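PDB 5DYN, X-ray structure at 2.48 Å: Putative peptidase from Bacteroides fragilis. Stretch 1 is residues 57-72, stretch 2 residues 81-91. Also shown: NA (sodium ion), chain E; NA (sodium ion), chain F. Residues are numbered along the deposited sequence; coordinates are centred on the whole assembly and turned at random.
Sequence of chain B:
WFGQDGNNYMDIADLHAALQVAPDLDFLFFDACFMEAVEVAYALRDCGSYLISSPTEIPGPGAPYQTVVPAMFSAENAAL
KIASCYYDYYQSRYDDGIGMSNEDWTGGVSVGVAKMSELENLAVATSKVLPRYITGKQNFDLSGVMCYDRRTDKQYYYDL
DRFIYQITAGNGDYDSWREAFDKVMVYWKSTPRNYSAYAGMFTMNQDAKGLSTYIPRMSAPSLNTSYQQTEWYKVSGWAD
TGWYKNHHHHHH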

ATOM      1  N   GLU B  57      -0.440  -9.329   4.186  1.00 33.04           N
ATOM      2  CA  GLU B  57      -1.506  -9.574   3.219  1.00 33.60           C
ATOM      3  C   GLU B  57      -2.795  -8.812   3.526  1.00 31.35           C
ATOM      4  O   GLU B  57      -3.200  -8.684   4.682  1.00 30.92           O
ATOM      5  CB  GLU B  57      -1.800 -11.071   3.133  1.00 32.03           C
ATOM      6  CG  GLU B  57      -0.594 -11.892   2.728  1.00 35.02           C
ATOM      7  CD  GLU B  57      -0.882 -13.377   2.688  1.00 37.34           C
ATOM      8  OE1 GLU B  57      -1.879 -13.772   2.047  1.00 29.46           O
ATOM      9  OE2 GLU B  57      -0.109 -14.148   3.298  1.00 27.29           O
ATOM     10  N   ILE B  58      -3.426  -8.309   2.468  1.00 31.47           N
ATOM     11  CA  ILE B  58      -4.708  -7.617   2.554  1.00 33.06           C
ATOM     12  C   ILE B  58      -5.855  -8.587   2.256  1.00 32.79           C
ATOM     13  O   ILE B  58      -5.776  -9.363   1.305  1.00 32.31           O
ATOM     14  CB  ILE B  58      -4.757  -6.417   1.572  1.00 35.65           C
ATOM     15  CG1 ILE B  58      -4.044  -5.204   2.171  1.00 30.08           C
ATOM     16  CG2 ILE B  58      -6.193  -6.049   1.210  1.00 30.93           C
ATOM     17  CD1 ILE B  58      -4.748  -4.624   3.379  1.00 32.90           C
ATOM     18  N   PRO B  59      -6.916  -8.558   3.080  1.00 35.54           N
ATOM     19  CA  PRO B  59      -8.102  -9.397   2.863  1.00 33.66           C
ATOM     20  C   PRO B  59      -8.699  -9.213   1.471  1.00 32.22           C
ATOM     21  O   PRO B  59      -8.746  -8.089   0.975  1.00 35.02           O
ATOM     22  CB  PRO B  59      -9.080  -8.907   3.938  1.00 36.52           C
ATOM     23  CG  PRO B  59      -8.213  -8.346   5.010  1.00 32.81           C
ATOM     24  CD  PRO B  59      -7.034  -7.739   4.300  1.00 35.77           C
ATOM     25  N   GLY B  60      -9.135 -10.309   0.857  1.00 36.16           N
ATOM     26  CA  GLY B  60      -9.794 -10.277  -0.441  1.00 31.87           C
ATOM     27  C   GLY B  60     -10.875  -9.221  -0.618  1.00 33.68           C
ATOM     28  O   GLY B  60     -10.823  -8.438  -1.568  1.00 29.15           O
ATOM     29  N   PRO B  61     -11.867  -9.189   0.292  1.00 33.71           N
ATOM     30  CA  PRO B  61     -12.921  -8.170   0.213  1.00 34.32           C
ATOM     31  C   PRO B  61     -12.406  -6.737   0.378  1.00 33.27           C
ATOM     32  O   PRO B  61     -13.160  -5.794   0.151  1.00 35.41           O
ATOM     33  CB  PRO B  61     -13.861  -8.544   1.370  1.00 29.82           C
ATOM     34  CG  PRO B  61     -13.048  -9.419   2.268  1.00 34.60           C
ATOM     35  CD  PRO B  61     -12.145 -10.173   1.352  1.00 28.76           C
ATOM     36  N   GLY B  62     -11.146  -6.582   0.777  1.00 35.22           N
ATOM     37  CA  GLY B  62     -10.513  -5.278   0.842  1.00 33.09           C
ATOM     38  C   GLY B  62     -11.162  -4.291   1.793  1.00 34.78           C
ATOM     39  O   GLY B  62     -11.657  -4.662   2.856  1.00 37.27           O
ATOM     40  N   ALA B  63     -11.157  -3.022   1.409  1.00 34.04           N
ATOM     41  CA  ALA B  63     -11.713  -1.972   2.251  1.00 39.09           C
ATOM     42  C   ALA B  63     -13.238  -2.027   2.306  1.00 42.17           C
ATOM     43  O   ALA B  63     -13.889  -2.384   1.323  1.00 38.40           O
ATOM     44  CB  ALA B  63     -11.255  -0.606   1.753  1.00 36.59           C
ATOM     45  N   PRO B  64     -13.810  -1.687   3.473  1.00 43.52           N
ATOM     46  CA  PRO B  64     -15.249  -1.434   3.592  1.00 36.30           C
ATOM     47  C   PRO B  64     -15.574  -0.073   2.999  1.00 33.72           C
ATOM     48  O   PRO B  64     -15.744   0.901   3.732  1.00 37.99           O
ATOM     49  CB  PRO B  64     -15.491  -1.463   5.101  1.00 35.79           C
ATOM     50  CG  PRO B  64     -14.187  -1.025   5.683  1.00 39.33           C
ATOM     51  CD  PRO B  64     -13.123  -1.579   4.773  1.00 36.81           C
ATOM     52  N   TYR B  65     -15.656  -0.010   1.675  1.00 36.15           N
ATOM     53  CA  TYR B  65     -15.792   1.263   0.976  1.00 38.19           C
ATOM     54  C   TYR B  65     -17.097   1.991   1.293  1.00 40.71           C
ATOM     55  O   TYR B  65     -17.281   3.136   0.888  1.00 39.58           O
ATOM     56  CB  TYR B  65     -15.661   1.050  -0.536  1.00 39.54           C
ATOM     57  CG  TYR B  65     -14.243   0.756  -0.974  1.00 41.80           C
ATOM     58  CD1 TYR B  65     -13.303   1.775  -1.078  1.00 37.84           C
ATOM     59  CD2 TYR B  65     -13.840  -0.539  -1.278  1.00 32.67           C
ATOM     60  CE1 TYR B  65     -12.003   1.514  -1.469  1.00 35.31           C
ATOM     61  CE2 TYR B  65     -12.541  -0.809  -1.672  1.00 37.59           C
ATOM     62  CZ  TYR B  65     -11.627   0.221  -1.767  1.00 37.65           C
ATOM     63  OH  TYR B  65     -10.332  -0.038  -2.158  1.00 34.39           O
ATOM     64  N   GLN B  66     -17.997   1.338   2.022  1.00 39.55           N
ATOM     65  CA  GLN B  66     -19.205   2.011   2.478  1.00 43.57           C
ATOM     66  C   GLN B  66     -18.856   3.010   3.582  1.00 41.94           C
ATOM     67  O   GLN B  66     -19.557   4.002   3.775  1.00 38.87           O
ATOM     68  CB  GLN B  66     -20.252   1.005   2.967  1.00 42.14           C
ATOM     69  CG  GLN B  66     -19.816   0.140   4.134  1.00 39.90           C
ATOM     70  CD  GLN B  66     -19.239  -1.191   3.695  1.00 41.42           C
ATOM     71  OE1 GLN B  66     -18.663  -1.308   2.615  1.00 37.12           O
ATOM     72  NE2 GLN B  66     -19.394  -2.205   4.536  1.00 49.51           N
ATOM     73  N   THR B  67     -17.762   2.750   4.295  1.00 42.92           N
ATOM     74  CA  THR B  67     -17.292   3.667   5.330  1.00 38.11           C
ATOM     75  C   THR B  67     -15.976   4.339   4.943  1.00 45.96           C
ATOM     76  O   THR B  67     -15.682   5.447   5.397  1.00 46.20           O
ATOM     77  CB  THR B  67     -17.101   2.953   6.674  1.00 34.59           C
ATOM     78  OG1 THR B  67     -16.062   1.974   6.555  1.00 38.32           O
ATOM     79  CG2 THR B  67     -18.393   2.274   7.109  1.00 39.08           C
ATOM     80  N   VAL B  68     -15.187   3.673   4.102  1.00 45.51           N
ATOM     81  CA  VAL B  68     -13.901   4.217   3.675  1.00 40.70           C
ATOM     82  C   VAL B  68     -14.096   5.400   2.727  1.00 46.65           C
ATOM     83  O   VAL B  68     -13.373   6.396   2.808  1.00 43.65           O
ATOM     84  CB  VAL B  68     -13.023   3.141   2.992  1.00 32.94           C
ATOM     85  CG1 VAL B  68     -11.755   3.761   2.424  1.00 36.43           C
ATOM     86  CG2 VAL B  68     -12.669   2.047   3.980  1.00 35.38           C
ATOM     87  N   VAL B  69     -15.080   5.299   1.838  1.00 42.67           N
ATOM     88  CA  VAL B  69     -15.356   6.394   0.911  1.00 45.23           C
ATOM     89  C   VAL B  69     -15.701   7.694   1.658  1.00 40.96           C
ATOM     90  O   VAL B  69     -15.137   8.738   1.340  1.00 47.74           O
ATOM     91  CB  VAL B  69     -16.484   6.033  -0.095  1.00 44.45           C
ATOM     92  CG1 VAL B  69     -17.127   7.286  -0.656  1.00 39.71           C
ATOM     93  CG2 VAL B  69     -15.941   5.162  -1.215  1.00 36.26           C
ATOM     94  N   PRO B  70     -16.608   7.643   2.658  1.00 47.11           N
ATOM     95  CA  PRO B  70     -16.797   8.880   3.430  1.00 43.36           C
ATOM     96  C   PRO B  70     -15.523   9.341   4.141  1.00 46.85           C
ATOM     97  O   PRO B  70     -15.272  10.544   4.228  1.00 45.27           O
ATOM     98  CB  PRO B  70     -17.873   8.497   4.450  1.00 45.83           C
ATOM     99  CG  PRO B  70     -18.616   7.390   3.815  1.00 42.41           C
ATOM    100  CD  PRO B  70     -17.593   6.614   3.046  1.00 48.37           C
ATOM    101  N   ALA B  71     -14.733   8.394   4.637  1.00 45.23           N
ATOM    102  CA  ALA B  71     -13.471   8.722   5.293  1.00 42.30           C
ATOM    103  C   ALA B  71     -12.541   9.466   4.342  1.00 42.05           C
ATOM    104  O   ALA B  71     -11.812  10.367   4.752  1.00 39.20           O
ATOM    105  CB  ALA B  71     -12.797   7.462   5.814  1.00 39.05           C
ATOM    106  N   MET B  72     -12.579   9.089   3.067  1.00 40.94           N
ATOM    107  CA  MET B  72     -11.718   9.708   2.064  1.00 42.28           C
ATOM    108  C   MET B  72     -12.103  11.155   1.784  1.00 48.57           C
ATOM    109  O   MET B  72     -11.288  11.930   1.291  1.00 45.87           O
ATOM    110  CB  MET B  72     -11.746   8.906   0.762  1.00 43.76           C
ATOM    111  CG  MET B  72     -11.145   7.519   0.885  1.00 47.93           C
ATOM    112  SD  MET B  72     -10.919   6.693  -0.699  1.00 49.42           S
ATOM    113  CE  MET B  72     -12.585   6.707  -1.341  1.00 39.40           C
ATOM    114  N   LYS B  81      -8.508   8.489   9.111  1.00 38.14           N
ATOM    115  CA  LYS B  81      -9.886   8.029   9.122  1.00 37.63           C
ATOM    116  C   LYS B  81     -10.078   6.851   8.169  1.00 43.41           C
ATOM    117  O   LYS B  81     -10.842   5.934   8.466  1.00 42.97           O
ATOM    118  CB  LYS B  81     -10.829   9.178   8.773  1.00 40.29           C
ATOM    119  CG  LYS B  81     -10.964  10.200   9.895  1.00 35.92           C
ATOM    120  CD  LYS B  81     -11.572  11.496   9.400  1.00 42.25           C
ATOM    121  CE  LYS B  81     -11.814  12.471  10.539  1.00 52.12           C
ATOM    122  NZ  LYS B  81     -12.839  11.960  11.493  1.00 58.04           N
ATOM    123  N   ILE B  82      -9.376   6.871   7.038  1.00 40.63           N
ATOM    124  CA  ILE B  82      -9.375   5.735   6.115  1.00 37.15           C
ATOM    125  C   ILE B  82      -8.870   4.474   6.813  1.00 38.76           C
ATOM    126  O   ILE B  82      -9.499   3.416   6.747  1.00 32.38           O
ATOM    127  CB  ILE B  82      -8.499   6.002   4.873  1.00 41.83           C
ATOM    128  CG1 ILE B  82      -9.126   7.081   3.987  1.00 39.63           C
ATOM    129  CG2 ILE B  82      -8.309   4.723   4.066  1.00 34.92           C
ATOM    130  CD1 ILE B  82      -8.191   7.605   2.917  1.00 38.11           C
ATOM    131  N   ALA B  83      -7.733   4.599   7.489  1.00 32.89           N
ATOM    132  CA  ALA B  83      -7.121   3.474   8.184  1.00 36.60           C
ATOM    133  C   ALA B  83      -7.998   2.951   9.316  1.00 37.66           C
ATOM    134  O   ALA B  83      -8.224   1.745   9.425  1.00 36.44           O
ATOM    135  CB  ALA B  83      -5.760   3.867   8.721  1.00 32.98           C
ATOM    136  N   SER B  84      -8.484   3.859  10.158  1.00 40.66           N
ATOM    137  CA  SER B  84      -9.307   3.471  11.302  1.00 41.59           C
ATOM    138  C   SER B  84     -10.612   2.816  10.852  1.00 38.13           C
ATOM    139  O   SER B  84     -11.066   1.854  11.468  1.00 41.11           O
ATOM    140  CB  SER B  84      -9.600   4.680  12.193  1.00 38.33           C
ATOM    141  OG  SER B  84     -10.250   5.708  11.466  1.00 54.56           O
ATOM    142  N   CYS B  85     -11.206   3.332   9.778  1.00 36.06           N
ATOM    143  CA  CYS B  85     -12.407   2.723   9.202  1.00 40.86           C
ATOM    144  C   CYS B  85     -12.130   1.300   8.744  1.00 36.92           C
ATOM    145  O   CYS B  85     -12.871   0.376   9.077  1.00 44.39           O
ATOM    146  CB  CYS B  85     -12.933   3.548   8.025  1.00 39.01           C
ATOM    147  SG  CYS B  85     -13.836   5.032   8.492  1.00 44.72           S
ATOM    148  N   TYR B  86     -11.060   1.146   7.972  1.00 32.54           N
ATOM    149  CA  TYR B  86     -10.625  -0.152   7.479  1.00 37.76           C
ATOM    150  C   TYR B  86     -10.458  -1.121   8.645  1.00 40.97           C
ATOM    151  O   TYR B  86     -10.973  -2.244   8.614  1.00 33.98           O
ATOM    152  CB  TYR B  86      -9.303  -0.024   6.722  1.00 36.59           C
ATOM    153  CG  TYR B  86      -9.003  -1.139   5.740  1.00 35.84           C
ATOM    154  CD1 TYR B  86      -8.621  -0.856   4.430  1.00 33.27           C
ATOM    155  CD2 TYR B  86      -9.120  -2.470   6.111  1.00 36.11           C
ATOM    156  CE1 TYR B  86      -8.342  -1.866   3.535  1.00 33.96           C
ATOM    157  CE2 TYR B  86      -8.850  -3.488   5.219  1.00 39.39           C
ATOM    158  CZ  TYR B  86      -8.463  -3.182   3.935  1.00 35.60           C
ATOM    159  OH  TYR B  86      -8.196  -4.196   3.049  1.00 38.63           O
ATOM    160  N   TYR B  87      -9.745  -0.675   9.678  1.00 38.72           N
ATOM    161  CA  TYR B  87      -9.442  -1.532  10.819  1.00 40.03           C
ATOM    162  C   TYR B  87     -10.675  -1.872  11.652  1.00 40.65           C
ATOM    163  O   TYR B  87     -10.898  -3.038  11.978  1.00 41.21           O
ATOM    164  CB  TYR B  87      -8.392  -0.883  11.719  1.00 41.27           C
ATOM    165  CG  TYR B  87      -8.153  -1.682  12.982  1.00 40.03           C
ATOM    166  CD1 TYR B  87      -7.401  -2.846  12.951  1.00 40.16           C
ATOM    167  CD2 TYR B  87      -8.704  -1.289  14.199  1.00 43.26           C
ATOM    168  CE1 TYR B  87      -7.189  -3.591  14.093  1.00 44.23           C
ATOM    169  CE2 TYR B  87      -8.496  -2.029  15.347  1.00 39.15           C
ATOM    170  CZ  TYR B  87      -7.736  -3.180  15.286  1.00 43.49           C
ATOM    171  OH  TYR B  87      -7.517  -3.930  16.420  1.00 52.80           O
ATOM    172  N   ASP B  88     -11.457  -0.854  12.007  1.00 38.70           N
ATOM    173  CA  ASP B  88     -12.614  -1.036  12.885  1.00 41.09           C
ATOM    174  C   ASP B  88     -13.603  -2.051  12.329  1.00 41.88           C
ATOM    175  O   ASP B  88     -14.215  -2.809  13.082  1.00 42.80           O
ATOM    176  CB  ASP B  88     -13.326   0.299  13.128  1.00 45.80           C
ATOM    177  CG  ASP B  88     -12.559   1.207  14.072  1.00 54.43           C
ATOM    178  OD1 ASP B  88     -11.757   0.688  14.878  1.00 60.39           O
ATOM    179  OD2 ASP B  88     -12.759   2.439  14.012  1.00 59.77           O
ATOM    180  N   TYR B  89     -13.749  -2.064  11.008  1.00 43.62           N
ATOM    181  CA  TYR B  89     -14.668  -2.980  10.343  1.00 40.12           C
ATOM    182  C   TYR B  89     -14.284  -4.432  10.578  1.00 42.58           C
ATOM    183  O   TYR B  89     -15.121  -5.258  10.948  1.00 44.13           O
ATOM    184  CB  TYR B  89     -14.708  -2.695   8.843  1.00 41.12           C
ATOM    185  CG  TYR B  89     -15.746  -3.498   8.093  1.00 47.04           C
ATOM    186  CD1 TYR B  89     -17.040  -3.019   7.940  1.00 47.78           C
ATOM    187  CD2 TYR B  89     -15.432  -4.732   7.532  1.00 39.81           C
ATOM    188  CE1 TYR B  89     -17.995  -3.744   7.252  1.00 53.46           C
ATOM    189  CE2 TYR B  89     -16.382  -5.467   6.846  1.00 44.13           C
ATOM    190  CZ  TYR B  89     -17.662  -4.966   6.708  1.00 52.23           C
ATOM    191  OH  TYR B  89     -18.615  -5.686   6.023  1.00 63.78           O
ATOM    192  N   TYR B  90     -13.011  -4.741  10.359  1.00 40.68           N
ATOM    193  CA  TYR B  90     -12.546  -6.117  10.454  1.00 43.08           C
ATOM    194  C   TYR B  90     -12.314  -6.548  11.895  1.00 39.45           C
ATOM    195  O   TYR B  90     -12.349  -7.741  12.197  1.00 41.59           O
ATOM    196  CB  TYR B  90     -11.265  -6.310   9.643  1.00 40.22           C
ATOM    197  CG  TYR B  90     -11.488  -6.390   8.149  1.00 35.82           C
ATOM    198  CD1 TYR B  90     -11.696  -7.612   7.526  1.00 38.83           C
ATOM    199  CD2 TYR B  90     -11.478  -5.245   7.362  1.00 35.41           C
ATOM    200  CE1 TYR B  90     -11.895  -7.693   6.161  1.00 39.46           C
ATOM    201  CE2 TYR B  90     -11.674  -5.317   5.995  1.00 33.39           C
ATOM    202  CZ  TYR B  90     -11.882  -6.543   5.400  1.00 34.65           C
ATOM    203  OH  TYR B  90     -12.081  -6.621   4.041  1.00 39.45           O
ATOM    204  N   GLN B  91     -12.077  -5.590  12.785  1.00 41.75           N
ATOM    205  CA  GLN B  91     -11.867  -5.937  14.186  1.00 47.90           C
ATOM    206  C   GLN B  91     -13.209  -6.247  14.852  1.00 44.31           C
ATOM    207  O   GLN B  91     -13.276  -7.042  15.787  1.00 43.86           O
ATOM    208  CB  GLN B  91     -11.120  -4.818  14.927  1.00 38.65           C
ATOM    209  CG  GLN B  91     -11.949  -3.598  15.291  1.00 50.18           C
ATOM    210  CD  GLN B  91     -12.671  -3.744  16.620  1.00 53.68           C
ATOM    211  OE1 GLN B  91     -12.389  -4.660  17.398  1.00 50.14           O
ATOM    212  NE2 GLN B  91     -13.615  -2.845  16.883  1.00 54.25           N
TER
HETATM  213 NA    NA E 403     -15.036  -4.402   0.209  1.00 41.11          NA
HETATM  214 NA    NA F 401     -12.430 -10.327  10.767  1.00 45.22          NA
HETATM  215  O   HOH W   1     -16.349  -6.574   0.490  1.00 35.06           O

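The one hydrogen bond that crosses this contact is extraordinarily short: Tyr90 OH donates to Gly62 O at 2.3 Å, a distance so compressed that, at 2.48 Å resolution, the exact value deserves caution. The acceptor belongs to a tight loop rather than a helix. A type I turn from Pro59 to Gly62, closed by Gly62 N to Pro59 O at 2.8 Å, presents that carbonyl near the plane of the Tyr90 ring, while Pro59 CG lies over one face. Gly62 takes a positive phi of 61°, a conformation that favours glycine. The sodium ion NA of chain E binds Pro61 O at 2.3 Å and Ala63 O at 2.6 Å, joining two carbonyls of the same loop.

Three tyrosines on the second helix receive the loop, and prolines and alanine supply much of what they touch. Ala63 CA sits 3.9 Å from the centroid of the Tyr86 ring, over its face, in a CH-pi contact; Pro64 CB repeats the motif 3.8 Å from the centroid of the Tyr89 ring. Pro64 also occupies the N-cap position of the first helix, where its O accepts from Thr67 OG1 at 3.0 Å. The residue before the helix thus both bonds to its first turn and packs on Tyr89.

Beyond Pro64 the two helices run nearly antiparallel, at 167°, with their axes approaching to 8.4 Å. At the closest CA pair in the register, Ala71 CA to Ile82 CA at 5.1 Å, one side is an alanine. Ala71 points toward the partner, its CB 3.6 Å from Lys81 O and 3.8 Å from Cys85 SG, so its methyl rests directly against the opposing backbone. Ile82 is also met by larger side chains: Val68 CG1 meets Ile82 CG2 at 3.9 Å, and Met72 CG meets Ile82 CD1 at 3.6 Å. Tyrosine rings receive the proline-rich loop, while Ala71, Val68 and Met72 meet the partner helix at Ile82.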